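Local coordinates for protein 4-amino-4-deoxychorismate lyase (Legionella pneumophila, PDB 3LUL) that belongs to the class IV aminotransferase family and carries a pyridoxal phosphate cofactor covalently attached to the chain, at residues B[118-123]-B[241-246]; B[181-186]-B[255-260]. All blocks are in the same frame, centred on the assembly; numbering follows the deposited sequence.

Contact 1 (B[118-123]-B[241-246]); sequences QKHPVR and GIRRVL
Arg243 reaches from its strand to the backbone carbonyl of His120 and grips that one oxygen side-on with two nitrogens. NE lies 2.9 Å from His120 O with a C=O...N angle of 167°, and NH2 donates to the same His120 O, also at 2.9 Å. The oxygen sits almost in the guanidinium plane, so the pair of bonds limits rotation of the group. The side chain starts with CG anti to the backbone N (chi1 -175°) and then bends at CD (chi2 91°). Gln118 CB rests over one guanidinium face, 3.5 Å above its plane, and Val122 lies across the opposite face, although its closest carbon is modelled too near to be trusted. The amide oxygen of Gln118 stands near NH1 but is badly angled for a bond. Gln118 N is satisfied by the side chain of Gln240.

Beyond this grip the backbones pair as parallel strands. Val122 N donates to Arg244 O at 2.8 Å, and Val122 O accepts from Leu246 N at 2.8 Å, so both polar atoms of Val122 are used across the bridge to Val245. Beside these bonds Pro121 CB meets Leu246 CB at 3.8 Å in an apolar contact. One of two conformers of Arg123 has Leu246 CD2 over its guanidinium, a contact to be taken with caution; in that conformer Arg123 NH1 is hydrogen-bonded to Ser247 OG. The chain of Arg244 leads away from the pair to a salt bridge with Asp261.

Strand 241-248 thus lies between strand 122-131, parallel to it, and the antiparallel strand 232-237. Val122 and Val245 share a face with Leu235, while Ile242 and Arg244 pack on helix 258-269.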
ATOM      1  N   GLN B 118     -17.286  18.642  -7.670  1.00 23.21           N
ATOM      2  CA  GLN B 118     -17.534  19.334  -6.410  1.00 24.20           C
ATOM      3  C   GLN B 118     -16.998  20.770  -6.499  1.00 24.73           C
ATOM      4  O   GLN B 118     -15.818  20.966  -6.778  1.00 30.65           O
ATOM      5  CB  GLN B 118     -16.844  18.588  -5.282  1.00 24.08           C
ATOM      6  CG  GLN B 118     -17.436  17.194  -5.022  1.00 35.09           C
ATOM      7  CD  GLN B 118     -16.380  16.079  -5.018  1.00 44.15           C
ATOM      8  OE1 GLN B 118     -15.261  16.252  -4.515  1.00 51.59           O
ATOM      9  NE2 GLN B 118     -16.740  14.922  -5.579  1.00 51.66           N
ATOM     10  N   LYS B 119     -17.847  21.770  -6.281  1.00 25.88           N
ATOM     11  CA  LYS B 119     -17.407  23.187  -6.438  1.00 25.58           C
ATOM     12  C   LYS B 119     -17.264  23.990  -5.122  1.00 23.71           C
ATOM     13  O   LYS B 119     -16.645  25.070  -5.127  1.00 27.10           O
ATOM     14  CB  LYS B 119     -18.206  23.945  -7.516  1.00 26.55           C
ATOM     15  CG  LYS B 119     -19.723  23.670  -7.593  1.00 30.22           C
ATOM     16  CD  LYS B 119     -20.244  23.979  -8.998  1.00 34.48           C
ATOM     17  CE  LYS B 119     -21.731  24.332  -9.008  1.00 41.74           C
ATOM     18  NZ  LYS B 119     -22.576  23.310  -8.318  1.00 42.00           N
ATOM     19  N   HIS B 120     -17.786  23.451  -4.018  1.00 21.58           N
ATOM     20  CA  HIS B 120     -17.500  23.988  -2.683  0.50 21.09           C
ATOM     21  C   HIS B 120     -15.982  23.895  -2.359  1.00 19.21           C
ATOM     22  O   HIS B 120     -15.334  22.888  -2.667  1.00 17.92           O
ATOM     23  CB  HIS B 120     -18.385  23.320  -1.600  0.50 22.33           C
ATOM     24  CG  HIS B 120     -18.203  21.833  -1.444  0.50 24.48           C
ATOM     25  ND1 HIS B 120     -17.763  21.263  -0.268  0.50 24.93           N
ATOM     26  CD2 HIS B 120     -18.444  20.799  -2.289  0.50 27.05           C
ATOM     27  CE1 HIS B 120     -17.717  19.950  -0.400  0.50 26.94           C
ATOM     28  NE2 HIS B 120     -18.119  19.642  -1.619  0.50 29.47           N
ATOM     29  N   PRO B 121     -15.395  24.960  -1.756  1.00 15.62           N
ATOM     30  CA  PRO B 121     -13.962  24.853  -1.450  1.00 13.95           C
ATOM     31  C   PRO B 121     -13.661  23.835  -0.368  1.00 13.27           C
ATOM     32  O   PRO B 121     -14.502  23.587   0.491  1.00 13.01           O
ATOM     33  CB  PRO B 121     -13.596  26.248  -0.973  1.00 12.86           C
ATOM     34  CG  PRO B 121     -14.625  27.119  -1.568  1.00 18.95           C
ATOM     35  CD  PRO B 121     -15.875  26.323  -1.502  1.00 13.49           C
ATOM     36  N   VAL B 122     -12.473  23.234  -0.448  1.00 14.49           N
ATOM     37  CA  VAL B 122     -12.120  22.103   0.413  0.70 12.90           C
ATOM     38  C   VAL B 122     -11.432  22.545   1.696  1.00 12.07           C
ATOM     39  O   VAL B 122     -10.681  23.503   1.706  1.00 10.01           O
ATOM     40  CB  VAL B 122     -11.218  21.077  -0.307  0.70 14.91           C
ATOM     41  CG1 VAL B 122     -11.983  20.442  -1.433  0.70 22.52           C
ATOM     42  CG2 VAL B 122      -9.975  21.716  -0.832  0.70 14.95           C
ATOM     43  N   ARG B 123     -11.710  21.804   2.773  1.00 11.20           N
ATOM     44  CA  ARG B 123     -11.037  21.976   4.053  0.50 11.85           C
ATOM     45  C   ARG B 123     -10.010  20.851   4.245  1.00 12.09           C
ATOM     46  O   ARG B 123     -10.338  19.661   4.123  1.00 11.93           O
ATOM     47  CB  ARG B 123     -12.056  21.977   5.197  0.50 12.08           C
ATOM     48  CG  ARG B 123     -12.988  23.188   5.234  0.50 16.86           C
ATOM     49  CD  ARG B 123     -13.647  23.302   6.600  0.50 15.80           C
ATOM     50  NE  ARG B 123     -14.509  24.471   6.760  0.50 22.52           N
ATOM     51  CZ  ARG B 123     -14.083  25.662   7.175  0.50 18.29           C
ATOM     52  NH1 ARG B 123     -12.795  25.858   7.426  0.50 14.52           N
ATOM     53  NH2 ARG B 123     -14.940  26.665   7.314  0.50 21.72           N
ATOM     54  N   GLY B 241     -10.221  18.654 -11.783  1.00 11.69           N
ATOM     55  CA  GLY B 241      -9.522  19.824 -12.259  1.00 13.02           C
ATOM     56  C   GLY B 241      -9.005  20.581 -11.055  1.00 11.92           C
ATOM     57  O   GLY B 241      -8.422  19.992 -10.135  1.00 13.23           O
ATOM     58  N   ILE B 242      -9.231  21.879 -11.044  1.00 10.08           N
ATOM     59  CA  ILE B 242      -8.776  22.719  -9.964  1.00 10.24           C
ATOM     60  C   ILE B 242      -9.873  22.777  -8.898  1.00 10.84           C
ATOM     61  O   ILE B 242     -11.058  23.048  -9.216  1.00 13.15           O
ATOM     62  CB  ILE B 242      -8.426  24.146 -10.482  1.00 10.44           C
ATOM     63  CG1 ILE B 242      -7.130  24.099 -11.278  1.00 12.52           C
ATOM     64  CG2 ILE B 242      -8.333  25.140  -9.317  1.00 10.85           C
ATOM     65  CD1 ILE B 242      -6.742  25.403 -11.957  1.00 12.88           C
ATOM     66  N   ARG B 243      -9.467  22.560  -7.651  1.00 10.57           N
ATOM     67  CA  ARG B 243     -10.359  22.624  -6.490  1.00 10.67           C
ATOM     68  C   ARG B 243      -9.773  23.663  -5.543  1.00 12.10           C
ATOM     69  O   ARG B 243      -8.589  23.611  -5.173  1.00 11.22           O
ATOM     70  CB  ARG B 243     -10.450  21.261  -5.825  1.00 15.26           C
ATOM     71  CG  ARG B 243     -11.440  21.141  -4.650  1.00 21.31           C
ATOM     72  CD  ARG B 243     -12.855  20.692  -5.093  1.00 24.09           C
ATOM     73  NE  ARG B 243     -13.835  20.793  -3.987  1.00 22.35           N
ATOM     74  CZ  ARG B 243     -14.249  19.785  -3.208  1.00 20.73           C
ATOM     75  NH1 ARG B 243     -13.771  18.550  -3.358  1.00 28.51           N
ATOM     76  NH2 ARG B 243     -15.126  20.010  -2.227  1.00 24.19           N
ATOM     77  N   ARG B 244     -10.611  24.629  -5.162  1.00 10.03           N
ATOM     78  CA  ARG B 244     -10.164  25.708  -4.298  1.00  8.90           C
ATOM     79  C   ARG B 244     -10.084  25.205  -2.878  1.00  8.24           C
ATOM     80  O   ARG B 244     -10.879  24.356  -2.477  1.00 10.89           O
ATOM     81  CB  ARG B 244     -11.136  26.896  -4.392  1.00 10.00           C
ATOM     82  CG  ARG B 244     -11.218  27.520  -5.770  1.00 10.73           C
ATOM     83  CD  ARG B 244     -12.415  28.451  -5.881  1.00 14.21           C
ATOM     84  NE  ARG B 244     -12.693  28.817  -7.278  1.00 19.48           N
ATOM     85  CZ  ARG B 244     -12.209  29.879  -7.938  1.00 15.77           C
ATOM     86  NH1 ARG B 244     -11.411  30.764  -7.353  1.00 15.99           N
ATOM     87  NH2 ARG B 244     -12.554  30.074  -9.211  1.00 18.38           N
ATOM     88  N   VAL B 245      -9.123  25.735  -2.129  1.00  6.34           N
ATOM     89  CA  VAL B 245      -8.906  25.362  -0.721  1.00  7.51           C
ATOM     90  C   VAL B 245      -9.336  26.508   0.200  1.00  7.44           C
ATOM     91  O   VAL B 245      -8.863  27.631   0.080  1.00  9.13           O
ATOM     92  CB  VAL B 245      -7.441  24.961  -0.460  1.00  8.73           C
ATOM     93  CG1 VAL B 245      -7.170  24.720   1.062  1.00  9.10           C
ATOM     94  CG2 VAL B 245      -7.066  23.713  -1.275  1.00  9.64           C
ATOM     95  N   LEU B 246     -10.265  26.200   1.096  1.00  8.59           N
ATOM     96  CA  LEU B 246     -10.791  27.150   2.070  1.00  9.78           C
ATOM     97  C   LEU B 246      -9.889  27.254   3.283  1.00  9.73           C
ATOM     98  O   LEU B 246      -9.724  28.334   3.834  1.00 11.22           O
ATOM     99  CB  LEU B 246     -12.215  26.770   2.506  1.00 12.50           C
ATOM    100  CG  LEU B 246     -12.888  27.645   3.590  1.00 12.28           C
ATOM    101  CD1 LEU B 246     -12.951  29.117   3.202  1.00 15.99           C
ATOM    102  CD2 LEU B 246     -14.286  27.121   3.895  1.00 16.95           C
TER

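Contact 2 (B[181-186]-B[255-260]); sequences FLIENN and VNHPII
Ile183, near the end of strand 179-184, sets its two branches against the start of helix 258-269. Its CG2 methyl, anti to the backbone N, makes a CH-pi contact over the face of His257, 3.8 Å from the ring centroid and 25° off the normal, displaced toward the rim. The other branch carries CD1 to the first turn of the helix, where it meets Ile259 CG2 at 3.8 Å and Ile260 CG1 at 3.8 Å.

After the chain turns, Asn186 approaches the same ring at its edge. Its OD1 lies in the ring plane, 3.2 Å from His257 CE1, with the amide plane turned 79° to the ring. Asn186 N donates to water 1 at 2.9 Å, and that water is hydrogen-bonded to His257 NE2, also at 2.9 Å. Asn186 O packs on Ile259 CD1 at 3.4 Å.

His257 is the N-cap of the helix: its ND1 accepts from Ile259 N at 3.1 Å, nearly in the ring plane, with an N-H...N angle of 161°. The imidazole is therefore held through both nitrogens, one by the helix and one by the water bridge to the turn. ND1, as acceptor, is expected to carry no proton, and the adjoining helix N terminus would probably disfavour a positive charge on the ring.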
ATOM      1  N   PHE B 181      -0.978  23.521  -5.119  1.00  7.72           N
ATOM      2  CA  PHE B 181      -0.404  24.768  -5.635  1.00 10.28           C
ATOM      3  C   PHE B 181      -0.745  25.853  -4.619  1.00 10.03           C
ATOM      4  O   PHE B 181      -1.783  25.790  -3.952  1.00 10.54           O
ATOM      5  CB  PHE B 181      -1.024  25.134  -6.995  1.00  9.70           C
ATOM      6  CG  PHE B 181      -0.457  24.346  -8.167  1.00  7.70           C
ATOM      7  CD1 PHE B 181      -0.918  23.073  -8.459  1.00  8.81           C
ATOM      8  CD2 PHE B 181       0.462  24.915  -9.013  1.00 12.60           C
ATOM      9  CE1 PHE B 181      -0.430  22.370  -9.532  1.00  8.33           C
ATOM     10  CE2 PHE B 181       0.961  24.205 -10.097  1.00  9.67           C
ATOM     11  CZ  PHE B 181       0.519  22.923 -10.337  1.00 10.72           C
ATOM     12  N   LEU B 182       0.102  26.859  -4.517  1.00 10.34           N
ATOM     13  CA  LEU B 182      -0.298  28.091  -3.850  1.00 10.69           C
ATOM     14  C   LEU B 182       0.059  29.296  -4.673  1.00  8.06           C
ATOM     15  O   LEU B 182       0.856  29.230  -5.618  1.00  9.42           O
ATOM     16  CB  LEU B 182       0.291  28.144  -2.454  1.00 15.29           C
ATOM     17  CG  LEU B 182       1.791  28.067  -2.329  1.00 13.50           C
ATOM     18  CD1 LEU B 182       2.272  29.483  -2.478  1.00 14.03           C
ATOM     19  CD2 LEU B 182       2.313  27.458  -0.993  1.00 10.11           C
ATOM     20  N   ILE B 183      -0.543  30.416  -4.317  1.00  7.92           N
ATOM     21  CA  ILE B 183      -0.308  31.687  -4.989  1.00  6.49           C
ATOM     22  C   ILE B 183       0.109  32.668  -3.910  1.00  6.51           C
ATOM     23  O   ILE B 183      -0.567  32.772  -2.894  1.00  8.56           O
ATOM     24  CB  ILE B 183      -1.558  32.248  -5.686  1.00  7.06           C
ATOM     25  CG1 ILE B 183      -1.989  31.318  -6.834  1.00  7.42           C
ATOM     26  CG2 ILE B 183      -1.252  33.607  -6.242  1.00  7.98           C
ATOM     27  CD1 ILE B 183      -3.286  31.689  -7.457  1.00  9.68           C
ATOM     28  N   GLU B 184       1.231  33.341  -4.119  1.00 10.11           N
ATOM     29  CA  GLU B 184       1.631  34.443  -3.280  1.00 11.86           C
ATOM     30  C   GLU B 184       2.209  35.552  -4.157  1.00 10.78           C
ATOM     31  O   GLU B 184       3.106  35.294  -4.973  1.00  8.04           O
ATOM     32  CB  GLU B 184       2.688  33.946  -2.292  1.00 12.57           C
ATOM     33  CG  GLU B 184       3.207  35.021  -1.339  1.00 20.12           C
ATOM     34  CD  GLU B 184       4.277  34.461  -0.402  1.00 29.41           C
ATOM     35  OE1 GLU B 184       5.327  33.988  -0.909  1.00 30.23           O
ATOM     36  OE2 GLU B 184       4.045  34.475   0.825  1.00 35.41           O
ATOM     37  N   ASN B 185       1.694  36.775  -3.953  1.00  9.69           N
ATOM     38  CA  ASN B 185       2.085  37.958  -4.739  0.50 10.90           C
ATOM     39  C   ASN B 185       2.062  37.672  -6.241  1.00  9.95           C
ATOM     40  O   ASN B 185       3.018  37.980  -6.957  1.00  7.90           O
ATOM     41  CB  ASN B 185       3.471  38.495  -4.314  0.50 12.06           C
ATOM     42  CG  ASN B 185       3.583  38.724  -2.811  0.50 16.06           C
ATOM     43  OD1 ASN B 185       2.612  39.105  -2.164  0.50 14.52           O
ATOM     44  ND2 ASN B 185       4.768  38.468  -2.250  0.50  9.47           N
ATOM     45  N   ASN B 186       0.963  37.059  -6.698  1.00  9.16           N
ATOM     46  CA  ASN B 186       0.722  36.700  -8.101  1.00  9.10           C
ATOM     47  C   ASN B 186       1.711  35.728  -8.724  1.00  8.85           C
ATOM     48  O   ASN B 186       1.840  35.661  -9.953  1.00 10.32           O
ATOM     49  CB  ASN B 186       0.638  37.966  -8.972  1.00  8.66           C
ATOM     50  CG  ASN B 186      -0.520  38.846  -8.597  1.00  7.63           C
ATOM     51  OD1 ASN B 186      -1.545  38.357  -8.138  1.00  9.12           O
ATOM     52  ND2 ASN B 186      -0.374  40.160  -8.824  1.00  7.74           N
ATOM     53  N   VAL B 255     -10.520  32.259  -1.173  1.00 11.98           N
ATOM     54  CA  VAL B 255     -10.645  31.224  -2.208  1.00 12.57           C
ATOM     55  C   VAL B 255     -10.596  31.748  -3.641  1.00 14.05           C
ATOM     56  O   VAL B 255     -10.351  30.979  -4.576  1.00 15.84           O
ATOM     57  CB  VAL B 255     -11.898  30.357  -1.998  1.00 13.76           C
ATOM     58  CG1 VAL B 255     -11.786  29.594  -0.667  1.00 10.98           C
ATOM     59  CG2 VAL B 255     -13.173  31.181  -2.068  1.00 12.32           C
ATOM     60  N   ASN B 256     -10.759  33.054  -3.814  1.00 14.15           N
ATOM     61  CA  ASN B 256     -10.758  33.656  -5.153  1.00 13.91           C
ATOM     62  C   ASN B 256      -9.408  34.262  -5.514  1.00 12.72           C
ATOM     63  O   ASN B 256      -8.720  34.847  -4.677  1.00 13.33           O
ATOM     64  CB  ASN B 256     -11.873  34.708  -5.265  1.00 15.47           C
ATOM     65  CG  ASN B 256     -13.258  34.080  -5.205  1.00 20.48           C
ATOM     66  OD1 ASN B 256     -13.531  33.059  -5.867  1.00 29.26           O
ATOM     67  ND2 ASN B 256     -14.110  34.639  -4.376  1.00 25.09           N
ATOM     68  N   HIS B 257      -9.040  34.096  -6.778  1.00 14.30           N
ATOM     69  CA  HIS B 257      -7.869  34.731  -7.344  1.00 12.80           C
ATOM     70  C   HIS B 257      -8.024  34.717  -8.842  1.00 11.85           C
ATOM     71  O   HIS B 257      -8.434  33.714  -9.403  1.00 11.67           O
ATOM     72  CB  HIS B 257      -6.580  34.016  -6.921  1.00 12.39           C
ATOM     73  CG  HIS B 257      -5.353  34.866  -7.031  1.00 10.22           C
ATOM     74  ND1 HIS B 257      -4.773  35.198  -8.241  1.00 10.99           N
ATOM     75  CD2 HIS B 257      -4.627  35.499  -6.082  1.00  8.58           C
ATOM     76  CE1 HIS B 257      -3.719  35.963  -8.022  1.00  8.36           C
ATOM     77  NE2 HIS B 257      -3.609  36.159  -6.720  1.00  8.48           N
ATOM     78  N   PRO B 258      -7.699  35.836  -9.507  1.00 11.33           N
ATOM     79  CA  PRO B 258      -7.786  35.849 -10.979  1.00 11.54           C
ATOM     80  C   PRO B 258      -6.941  34.783 -11.678  1.00  8.36           C
ATOM     81  O   PRO B 258      -7.325  34.275 -12.749  1.00  6.17           O
ATOM     82  CB  PRO B 258      -7.331  37.271 -11.371  1.00 11.88           C
ATOM     83  CG  PRO B 258      -7.098  38.012 -10.118  1.00 14.66           C
ATOM     84  CD  PRO B 258      -7.292  37.139  -8.934  1.00 12.60           C
ATOM     85  N   ILE B 259      -5.801  34.425 -11.079  1.00  7.74           N
ATOM     86  CA  ILE B 259      -4.950  33.383 -11.631  1.00  6.80           C
ATOM     87  C   ILE B 259      -5.675  32.042 -11.668  1.00  9.36           C
ATOM     88  O   ILE B 259      -5.616  31.328 -12.656  1.00  9.51           O
ATOM     89  CB  ILE B 259      -3.625  33.279 -10.852  1.00  6.96           C
ATOM     90  CG1 ILE B 259      -2.764  34.538 -11.124  1.00  8.61           C
ATOM     91  CG2 ILE B 259      -2.839  31.969 -11.182  1.00 10.98           C
ATOM     92  CD1 ILE B 259      -1.362  34.537 -10.413  1.00  9.68           C
ATOM     93  N   ILE B 260      -6.426  31.759 -10.619  1.00  8.36           N
ATOM     94  CA  ILE B 260      -7.218  30.518 -10.556  1.00 10.03           C
ATOM     95  C   ILE B 260      -8.295  30.514 -11.656  1.00  7.79           C
ATOM     96  O   ILE B 260      -8.455  29.502 -12.363  1.00 10.33           O
ATOM     97  CB  ILE B 260      -7.844  30.290  -9.171  1.00 11.20           C
ATOM     98  CG1 ILE B 260      -6.726  30.141  -8.113  1.00  8.44           C
ATOM     99  CG2 ILE B 260      -8.769  29.033  -9.196  1.00 10.35           C
ATOM    100  CD1 ILE B 260      -7.206  30.020  -6.647  1.00  9.27           C
TER
HETATM  101  O   HOH W   1      -1.495  37.380  -5.168  1.00  6.56           O

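How the contacts relate
From the N terminus the chain first lays down 118-123, a loop that leads into strand 122-131, and 117 residues later 241-246 pairs with it, closing contact 1. Segment 181-186 lies within the span so closed, but its partner 255-260 comes after it; contact 2 closes its own loop of 68 residues, between 186 and 255, and the two contacts cross rather than nest. Contact 1 joins two strands of the larger sheet; contact 2 fastens the C-terminal helix 258-269 to the end of another strand of that sheet. Their centres are 13 Å apart, and they meet directly through Arg244, whose NH1 lies 3.0 Å from Val255 O in a probable hydrogen bond.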